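Local coordinates for protein DNA polymerase III, beta subunit (Thermotoga maritima, PDB 1VPK) that probably tethers DNA polymerases and other proteins to DNA as a ring-shaped head-to-tail homodimer, making replication processive, at residues A[151-156]-A[189-194]; A[164-169]-A[181-186]; A[291-296]-A[325-330]. All blocks are in the same frame, centred on the assembly; numbering follows the deposited sequence.

Contacts 1 and 2 belong to the central domain and touch each other, contact 2 being nested in the chain loop that contact 1 closes. Both use the same sheet, where strands 177-183 and 187-194 are neighbours and Ala189 N probably bonds to Ala182 O. Contact 1 lays the end of a helix on that sheet through small apolar groups; contact 2 is the opened end of a hairpin, where a water and backbone carbonyls meet beside one leucine. Both are largely buried. Contact 3, in the C-terminal domain, is a regular antiparallel strand pair with a mainly buried apolar face that includes a phenylalanine pair, and a more exposed face with a salt bridge.

Contact 1. Residues A[151-156]-A[189-194]; sequences EKVIFA and ALAEEQ
Lys152 meets Ala189 through its carbonyl, whose O atom lies 3.8 Å from Ala189 CB and also receives a hydrogen bond from the hydroxyl of Tyr370. The lysine side chain leads away from the strand in an extended chain and makes a cation-pi contact with Tyr368; its NZ remains 6.6 Å from Glu193 OE2, too far for direct pairing, and that carboxylate is instead hydrogen-bonded to Tyr368 OH. Val153 turns directly to the strand. Its CA packs 3.6 Å from Ala189 CB, while CG1, placed beside the backbone N and anti to the carbonyl carbon (chi1 -52°), reaches along the strand to Ala191 CB at 3.6 Å. One valine thus spans two alternate residues, Ala189 and Ala191, whose CB atoms point toward the helix, while Leu190 between them points away. Ile154 points the other way, to helix 207-218. Phe155 brings its ring obliquely to the same methyl, with CE1 4.3 Å from Ala189 CB, and stacks on His341. Ala156 closes the group: its CB lies 3.8 Å from Ala189 CB and also sits over the Phe155 ring, offset toward the rim. The backbone bond from Ala156 N to Val153 O (3.0 Å) holds the turn that presents both residues to the strand. Ala189 CB is thus touched by Lys152, Val153, Phe155 and Ala156, at and just beyond the end of helix 143-153. The alanine methyls let this helix end pack closely on the beta sheet, and with no hydrogen bond between the two segments, cohesion comes from small apolar groups.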
loop_
_atom_site.group_PDB
_atom_site.type_symbol
_atom_site.label_atom_id
_atom_site.label_comp_id
_atom_site.label_asym_id
_atom_site.label_seq_id
_atom_site.Cartn_x
_atom_site.Cartn_y
_atom_site.Cartn_z
ATOM N N GLU A 151 -8.706 19.860 -2.707
ATOM C CA GLU A 151 -8.690 18.445 -3.026
ATOM C C GLU A 151 -9.262 18.169 -4.452
ATOM O O GLU A 151 -8.862 17.211 -5.123
ATOM C CB GLU A 151 -9.503 17.699 -1.956
ATOM C CG GLU A 151 -9.803 16.201 -2.236
ATOM N N LYS A 152 -10.189 19.013 -4.901
ATOM C CA LYS A 152 -10.792 18.830 -6.216
ATOM C C LYS A 152 -9.879 19.279 -7.345
ATOM O O LYS A 152 -10.115 18.906 -8.479
ATOM C CB LYS A 152 -12.198 19.480 -6.263
ATOM C CG LYS A 152 -13.234 18.537 -5.710
ATOM C CD LYS A 152 -14.613 19.102 -5.643
ATOM C CE LYS A 152 -15.554 18.079 -4.942
ATOM N NZ LYS A 152 -17.027 18.270 -5.248
ATOM N N VAL A 153 -8.800 20.007 -7.049
ATOM C CA VAL A 153 -7.899 20.463 -8.102
ATOM C C VAL A 153 -6.446 20.008 -8.019
ATOM O O VAL A 153 -5.810 19.912 -9.052
ATOM C CB VAL A 153 -7.868 22.030 -8.247
ATOM C CG1 VAL A 153 -9.334 22.608 -8.391
ATOM C CG2 VAL A 153 -7.126 22.673 -7.113
ATOM N N ILE A 154 -5.924 19.779 -6.801
ATOM C CA ILE A 154 -4.473 19.681 -6.601
ATOM C C ILE A 154 -3.820 18.533 -7.367
ATOM O O ILE A 154 -2.688 18.641 -7.776
ATOM C CB ILE A 154 -4.087 19.634 -5.078
ATOM C CG1 ILE A 154 -2.601 19.987 -4.900
ATOM C CG2 ILE A 154 -4.506 18.290 -4.434
ATOM C CD1 ILE A 154 -2.253 20.318 -3.473
ATOM N N PHE A 155 -4.553 17.460 -7.592
ATOM C CA PHE A 155 -4.060 16.334 -8.392
ATOM C C PHE A 155 -3.639 16.644 -9.828
ATOM O O PHE A 155 -2.915 15.868 -10.435
ATOM C CB PHE A 155 -5.080 15.206 -8.457
ATOM C CG PHE A 155 -6.215 15.463 -9.433
ATOM C CD1 PHE A 155 -7.363 16.150 -9.029
ATOM C CD2 PHE A 155 -6.161 14.964 -10.722
ATOM C CE1 PHE A 155 -8.383 16.353 -9.902
ATOM C CE2 PHE A 155 -7.188 15.177 -11.617
ATOM C CZ PHE A 155 -8.306 15.873 -11.194
ATOM N N ALA A 156 -4.149 17.741 -10.396
ATOM C CA ALA A 156 -3.882 18.048 -11.789
ATOM C C ALA A 156 -2.599 18.916 -11.945
ATOM O O ALA A 156 -2.122 19.106 -13.070
ATOM C CB ALA A 156 -5.089 18.726 -12.399
ATOM N N ALA A 189 -7.747 21.127 -13.810
ATOM C CA ALA A 189 -8.849 21.072 -12.864
ATOM C C ALA A 189 -9.166 22.490 -12.413
ATOM O O ALA A 189 -8.252 23.275 -12.148
ATOM C CB ALA A 189 -8.466 20.235 -11.640
ATOM N N LEU A 190 -10.460 22.790 -12.313
ATOM C CA LEU A 190 -10.888 24.082 -11.868
ATOM C C LEU A 190 -12.032 23.962 -10.865
ATOM O O LEU A 190 -12.960 23.229 -11.118
ATOM C CB LEU A 190 -11.372 24.865 -13.088
ATOM C CG LEU A 190 -11.788 26.321 -12.930
ATOM C CD1 LEU A 190 -11.620 26.999 -14.292
ATOM C CD2 LEU A 190 -13.254 26.457 -12.457
ATOM N N ALA A 191 -11.966 24.744 -9.783
ATOM C CA ALA A 191 -12.998 24.773 -8.745
ATOM C C ALA A 191 -13.289 26.250 -8.434
ATOM O O ALA A 191 -12.347 27.064 -8.307
ATOM C CB ALA A 191 -12.480 24.045 -7.448
ATOM N N GLU A 192 -14.562 26.588 -8.294
ATOM C CA GLU A 192 -14.966 27.954 -7.989
ATOM C C GLU A 192 -16.133 27.947 -6.996
ATOM O O GLU A 192 -17.098 27.180 -7.155
ATOM C CB GLU A 192 -15.381 28.636 -9.286
ATOM C CG GLU A 192 -15.830 30.061 -9.175
ATOM C CD GLU A 192 -16.135 30.641 -10.542
ATOM O OE1 GLU A 192 -15.164 31.042 -11.220
ATOM O OE2 GLU A 192 -17.318 30.677 -10.925
ATOM N N GLU A 193 -16.065 28.806 -5.982
ATOM C CA GLU A 193 -17.142 28.879 -4.993
ATOM C C GLU A 193 -17.346 30.309 -4.548
ATOM O O GLU A 193 -16.386 31.099 -4.398
ATOM C CB GLU A 193 -16.788 28.062 -3.736
ATOM C CG GLU A 193 -16.695 26.549 -3.946
ATOM C CD GLU A 193 -18.032 25.884 -3.965
ATOM O OE1 GLU A 193 -19.038 26.578 -3.743
ATOM O OE2 GLU A 193 -18.075 24.657 -4.196
ATOM N N GLN A 194 -18.593 30.594 -4.243
ATOM C CA GLN A 194 -18.958 31.833 -3.628
ATOM C C GLN A 194 -18.424 31.863 -2.213
ATOM O O GLN A 194 -18.526 30.884 -1.458
ATOM C CB GLN A 194 -20.475 31.991 -3.637
ATOM C CG GLN A 194 -20.882 33.359 -3.155
ATOM C CD GLN A 194 -22.315 33.690 -3.359
ATOM O OE1 GLN A 194 -22.974 33.219 -4.307
ATOM N NE2 GLN A 194 -22.820 34.559 -2.488
#

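Contact 2. Residues A[164-169]-A[181-186]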
loop_
_atom_site.group_PDB
_atom_site.type_symbol
_atom_site.label_atom_id
_atom_site.label_comp_id
_atom_site.label_asym_id
_atom_site.label_seq_id
_atom_site.Cartn_x
_atom_site.Cartn_y
_atom_site.Cartn_z
ATOM N N ARG A 164 7.894 25.466 -13.303
ATOM C CA ARG A 164 7.602 26.378 -12.190
ATOM C C ARG A 164 6.177 26.940 -12.275
ATOM O O ARG A 164 5.512 27.082 -11.249
ATOM C CB ARG A 164 8.641 27.521 -12.089
ATOM C CG ARG A 164 10.059 27.047 -11.790
ATOM C CD ARG A 164 11.151 28.126 -12.051
ATOM N NE ARG A 164 10.917 28.771 -13.342
ATOM C CZ ARG A 164 10.477 30.021 -13.545
ATOM N NH1 ARG A 164 10.251 30.874 -12.543
ATOM N NH2 ARG A 164 10.267 30.416 -14.796
ATOM N N ASN A 165 5.708 27.196 -13.496
ATOM C CA ASN A 165 4.435 27.866 -13.712
ATOM C C ASN A 165 3.222 26.947 -13.608
ATOM O O ASN A 165 2.098 27.445 -13.562
ATOM C CB ASN A 165 4.421 28.618 -15.047
ATOM C CG ASN A 165 4.394 27.705 -16.258
ATOM O OD1 ASN A 165 4.864 26.578 -16.232
ATOM N ND2 ASN A 165 3.878 28.224 -17.348
ATOM N N LEU A 166 3.460 25.628 -13.611
ATOM C CA LEU A 166 2.427 24.599 -13.445
ATOM C C LEU A 166 2.533 23.742 -12.153
ATOM O O LEU A 166 1.590 22.988 -11.816
ATOM C CB LEU A 166 2.467 23.678 -14.661
ATOM C CG LEU A 166 2.050 24.337 -15.995
ATOM C CD1 LEU A 166 2.182 23.331 -17.121
ATOM C CD2 LEU A 166 0.623 24.930 -15.953
ATOM N N ASN A 167 3.661 23.859 -11.460
ATOM C CA ASN A 167 3.951 23.126 -10.242
ATOM C C ASN A 167 3.308 23.851 -9.041
ATOM O O ASN A 167 3.997 24.421 -8.171
ATOM C CB ASN A 167 5.477 23.020 -10.062
ATOM C CG ASN A 167 5.878 22.181 -8.838
ATOM O OD1 ASN A 167 6.624 22.639 -8.002
ATOM N ND2 ASN A 167 5.340 20.943 -8.738
ATOM N N GLY A 168 1.979 23.855 -9.025
ATOM C CA GLY A 168 1.248 24.623 -8.038
ATOM C C GLY A 168 -0.206 24.795 -8.387
ATOM O O GLY A 168 -0.721 24.196 -9.350
ATOM N N VAL A 169 -0.874 25.609 -7.579
ATOM C CA VAL A 169 -2.273 25.917 -7.755
ATOM C C VAL A 169 -2.419 27.427 -7.804
ATOM O O VAL A 169 -1.847 28.156 -6.990
ATOM C CB VAL A 169 -3.154 25.387 -6.609
ATOM C CG1 VAL A 169 -4.662 25.747 -6.850
ATOM C CG2 VAL A 169 -2.981 23.887 -6.418
ATOM N N VAL A 181 -7.221 26.831 -9.692
ATOM C CA VAL A 181 -6.918 26.164 -10.953
ATOM C C VAL A 181 -5.585 25.456 -10.860
ATOM O O VAL A 181 -4.643 25.984 -10.318
ATOM C CB VAL A 181 -6.841 27.156 -12.142
ATOM C CG1 VAL A 181 -6.886 26.397 -13.500
ATOM C CG2 VAL A 181 -7.993 28.111 -12.105
ATOM N N ALA A 182 -5.516 24.261 -11.416
ATOM C CA ALA A 182 -4.259 23.544 -11.500
ATOM C C ALA A 182 -4.212 22.813 -12.808
ATOM O O ALA A 182 -5.257 22.342 -13.303
ATOM C CB ALA A 182 -4.107 22.542 -10.312
ATOM N N SER A 183 -3.009 22.698 -13.367
ATOM C CA SER A 183 -2.812 22.031 -14.645
ATOM C C SER A 183 -1.386 21.528 -14.763
ATOM O O SER A 183 -0.490 22.061 -14.108
ATOM C CB SER A 183 -3.057 23.011 -15.795
ATOM O OG SER A 183 -2.769 22.388 -17.033
ATOM N N ASP A 184 -1.189 20.527 -15.621
ATOM C CA ASP A 184 0.110 20.006 -15.912
ATOM C C ASP A 184 0.414 20.042 -17.396
ATOM O O ASP A 184 1.359 19.381 -17.866
ATOM C CB ASP A 184 0.254 18.591 -15.357
ATOM C CG ASP A 184 -0.630 17.560 -16.061
ATOM O OD1 ASP A 184 -1.399 17.876 -17.025
ATOM O OD2 ASP A 184 -0.547 16.405 -15.607
ATOM N N GLY A 185 -0.383 20.806 -18.146
ATOM C CA GLY A 185 -0.207 20.886 -19.601
ATOM C C GLY A 185 -0.959 19.835 -20.400
ATOM O O GLY A 185 -1.219 20.012 -21.598
ATOM N N PHE A 186 -1.307 18.722 -19.759
ATOM C CA PHE A 186 -2.110 17.693 -20.409
ATOM C C PHE A 186 -3.564 17.754 -19.933
ATOM O O PHE A 186 -4.479 17.367 -20.643
ATOM C CB PHE A 186 -1.560 16.312 -20.085
ATOM C CG PHE A 186 -0.195 16.021 -20.671
ATOM C CD1 PHE A 186 -0.029 15.834 -22.027
ATOM C CD2 PHE A 186 0.909 15.851 -19.840
ATOM C CE1 PHE A 186 1.242 15.515 -22.556
ATOM C CE2 PHE A 186 2.155 15.532 -20.358
ATOM C CZ PHE A 186 2.320 15.367 -21.703
HETATM O O HOH W 1 -0.900 23.941 -11.845
#
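Leu166 O and Ser183 O come within 3.2 Å, two acceptors that cannot bond to one another. A water beside them accepts a hydrogen bond from Ser183 N (2.9 Å), and it also lies 2.7 Å from Leu166 O and close to Gly168 O. It thus stands between Gly168 and Ser183, where the pairing of the hairpin would otherwise continue, so the strands part around a solvent molecule. The Leu166 side chain packs beside this parting of the strands. With CG anti to its carbonyl carbon (chi1 -67°), its CB and CD2 pack against Ser183 O, while CD1 comes to 3.7 Å from Gly185 N, against the bare backbone of the glycine. That backbone is shaped by two consecutive side-chain turns: Ser183 OG takes the N-H of Gly185 in a nearly straight ST turn (3.1 Å, 172°), and Asp184 OD1 takes that of Phe186 in an Asx turn, met from above the carboxylate plane. Both side chains have a second partner in Arg187: its carbonyl O is hydrogen-bonded to Ser183 OG and its NE forms a salt bridge with Asp184 OD2. Deeper in the hairpin, Val169 CA makes a CA-H...O contact with Val181 O at 3.5 Å. Beyond it, Val181 pairs with Phe170; strand 201-206 flanks Val169 through Leu205, strand 187-194 flanks Ala182 through Ala189, and Met210 of helix 207-218 packs on Val169.

Contact 3. Residues A[291-296]-A[325-330]; sequences SVKFEI and DLVIAF
Phe294 and Phe330 meet in an offset edge-to-face pair, the edge of Phe330 turned toward the face of Phe294 with ring planes at 80° and centroids 5.9 Å apart. Phe330 CD2 does the touching, 3.9 Å from Phe294 CD1. With CG set beside its backbone N (chi1 -70°), Phe294 also brings a ring edge near Ile328 O, with CD1 bordering a carbonyl already engaged by Phe294 N. On the same face Phe294 CB rests 4.1 Å from Ile328 CG2, and Ile296 CD1 leans against Leu326 CB at 4.2 Å, which continues the apolar surface along the strands. The opposite face is built differently. Val327 spreads its two methyls between neighbouring side chains: CG1 lies 3.6 Å from Lys293 CD, where the two side chains cross obliquely, and CG2 approaches Glu295 CG, the two side chains running side by side. Lys293 bends at its third torsion (65°) and its NZ turns to Glu295 OE2 at 3.0 Å, a salt bridge whose hydrogen bond is weak; Glu295 OE1 is paired with Arg302. Between the two faces, reciprocal backbone bonds join the hydrogen-bonded pairs Val292-Phe330, Phe294-Ile328 and Ile296-Leu326, in the regular pattern of antiparallel strands. Strand 292-296 lies between strand 300-307 and strand 326-330. Met301 and Leu303 extend the layer beside Phe294, Phe351 of strand 346-351 covers Ile296, Leu326, Ile328 and Phe330, and Ile335 of helix 332-341 packs on Phe330. Along the other side of strand 326-330, Ala329 shares a backbone bond with Ile375 of the C-terminal tail.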
loop_
_atom_site.group_PDB
_atom_site.type_symbol
_atom_site.label_atom_id
_atom_site.label_comp_id
_atom_site.label_asym_id
_atom_site.label_seq_id
_atom_site.Cartn_x
_atom_site.Cartn_y
_atom_site.Cartn_z
ATOM N N SER A 291 -3.332 4.386 -24.128
ATOM C CA SER A 291 -4.308 5.075 -24.978
ATOM C C SER A 291 -5.628 4.351 -24.980
ATOM O O SER A 291 -5.629 3.149 -24.997
ATOM C CB SER A 291 -3.772 5.099 -26.398
ATOM O OG SER A 291 -4.795 5.346 -27.330
ATOM N N VAL A 292 -6.735 5.099 -24.932
ATOM C CA VAL A 292 -8.055 4.580 -25.194
ATOM C C VAL A 292 -8.669 5.466 -26.275
ATOM O O VAL A 292 -8.597 6.680 -26.187
ATOM C CB VAL A 292 -8.944 4.534 -23.933
ATOM C CG1 VAL A 292 -9.052 5.922 -23.216
ATOM C CG2 VAL A 292 -10.392 4.024 -24.249
ATOM N N LYS A 293 -9.204 4.829 -27.307
ATOM C CA LYS A 293 -10.016 5.465 -28.347
ATOM C C LYS A 293 -11.490 5.315 -27.989
ATOM O O LYS A 293 -11.982 4.192 -27.728
ATOM C CB LYS A 293 -9.737 4.787 -29.684
ATOM C CG LYS A 293 -10.472 5.400 -30.857
ATOM C CD LYS A 293 -10.066 4.764 -32.172
ATOM C CE LYS A 293 -10.490 3.311 -32.213
ATOM N NZ LYS A 293 -10.428 2.769 -33.610
ATOM N N PHE A 294 -12.173 6.464 -27.934
ATOM C CA PHE A 294 -13.609 6.537 -27.761
ATOM C C PHE A 294 -14.220 6.664 -29.133
ATOM O O PHE A 294 -13.828 7.547 -29.893
ATOM C CB PHE A 294 -14.006 7.759 -26.934
ATOM C CG PHE A 294 -13.621 7.664 -25.490
ATOM C CD1 PHE A 294 -12.330 7.774 -25.101
ATOM C CD2 PHE A 294 -14.554 7.465 -24.519
ATOM C CE1 PHE A 294 -11.986 7.671 -23.780
ATOM C CE2 PHE A 294 -14.195 7.378 -23.205
ATOM C CZ PHE A 294 -12.928 7.499 -22.850
ATOM N N GLU A 295 -15.137 5.746 -29.440
ATOM C CA GLU A 295 -15.985 5.765 -30.624
ATOM C C GLU A 295 -17.386 6.051 -30.091
ATOM O O GLU A 295 -18.091 5.174 -29.553
ATOM C CB GLU A 295 -15.921 4.433 -31.355
ATOM C CG GLU A 295 -14.537 4.107 -31.844
ATOM C CD GLU A 295 -14.395 2.676 -32.302
ATOM O OE1 GLU A 295 -15.331 1.882 -32.173
ATOM O OE2 GLU A 295 -13.328 2.342 -32.816
ATOM N N ILE A 296 -17.763 7.307 -30.216
ATOM C CA ILE A 296 -19.023 7.785 -29.727
ATOM C C ILE A 296 -20.083 7.747 -30.843
ATOM O O ILE A 296 -19.908 8.313 -31.917
ATOM C CB ILE A 296 -18.857 9.201 -29.184
ATOM C CG1 ILE A 296 -17.799 9.234 -28.102
ATOM C CG2 ILE A 296 -20.198 9.698 -28.659
ATOM C CD1 ILE A 296 -17.265 10.571 -27.853
ATOM N N ASP A 325 -21.516 12.171 -33.859
ATOM C CA ASP A 325 -20.681 11.012 -33.592
ATOM C C ASP A 325 -19.233 11.466 -33.692
ATOM O O ASP A 325 -18.938 12.370 -34.446
ATOM C CB ASP A 325 -20.915 9.879 -34.584
ATOM C CG ASP A 325 -22.314 9.292 -34.502
ATOM O OD1 ASP A 325 -23.084 9.585 -33.529
ATOM O OD2 ASP A 325 -22.651 8.519 -35.435
ATOM N N LEU A 326 -18.360 10.845 -32.908
ATOM C CA LEU A 326 -16.968 11.270 -32.783
ATOM C C LEU A 326 -16.086 10.089 -32.426
ATOM O O LEU A 326 -16.494 9.243 -31.655
ATOM C CB LEU A 326 -16.849 12.321 -31.690
ATOM C CG LEU A 326 -15.472 12.862 -31.318
ATOM C CD1 LEU A 326 -14.806 13.519 -32.513
ATOM C CD2 LEU A 326 -15.665 13.823 -30.168
ATOM N N VAL A 327 -14.910 10.013 -33.057
ATOM C CA VAL A 327 -13.847 9.115 -32.662
ATOM C C VAL A 327 -12.701 10.021 -32.135
ATOM O O VAL A 327 -12.299 10.988 -32.800
ATOM C CB VAL A 327 -13.413 8.247 -33.838
ATOM C CG1 VAL A 327 -12.200 7.351 -33.445
ATOM C CG2 VAL A 327 -14.594 7.429 -34.339
ATOM N N ILE A 328 -12.241 9.754 -30.916
ATOM C CA ILE A 328 -11.288 10.630 -30.202
ATOM C C ILE A 328 -10.493 9.829 -29.145
ATOM O O ILE A 328 -11.052 8.994 -28.489
ATOM C CB ILE A 328 -11.999 11.859 -29.553
ATOM C CG1 ILE A 328 -10.980 12.820 -28.947
ATOM C CG2 ILE A 328 -12.991 11.427 -28.459
ATOM C CD1 ILE A 328 -11.568 14.159 -28.553
ATOM N N ALA A 329 -9.183 10.065 -29.013
ATOM C CA ALA A 329 -8.326 9.261 -28.098
ATOM C C ALA A 329 -7.782 10.076 -26.934
ATOM O O ALA A 329 -7.413 11.277 -27.099
ATOM C CB ALA A 329 -7.112 8.626 -28.887
ATOM N N PHE A 330 -7.657 9.402 -25.788
ATOM C CA PHE A 330 -7.075 9.974 -24.561
ATOM C C PHE A 330 -6.130 9.023 -23.832
ATOM O O PHE A 330 -6.188 7.800 -23.999
ATOM C CB PHE A 330 -8.185 10.346 -23.590
ATOM C CG PHE A 330 -9.099 11.422 -24.100
ATOM C CD1 PHE A 330 -8.759 12.750 -23.987
ATOM C CD2 PHE A 330 -10.302 11.097 -24.713
ATOM C CE1 PHE A 330 -9.585 13.728 -24.475
ATOM C CE2 PHE A 330 -11.121 12.071 -25.188
ATOM C CZ PHE A 330 -10.759 13.370 -25.075
#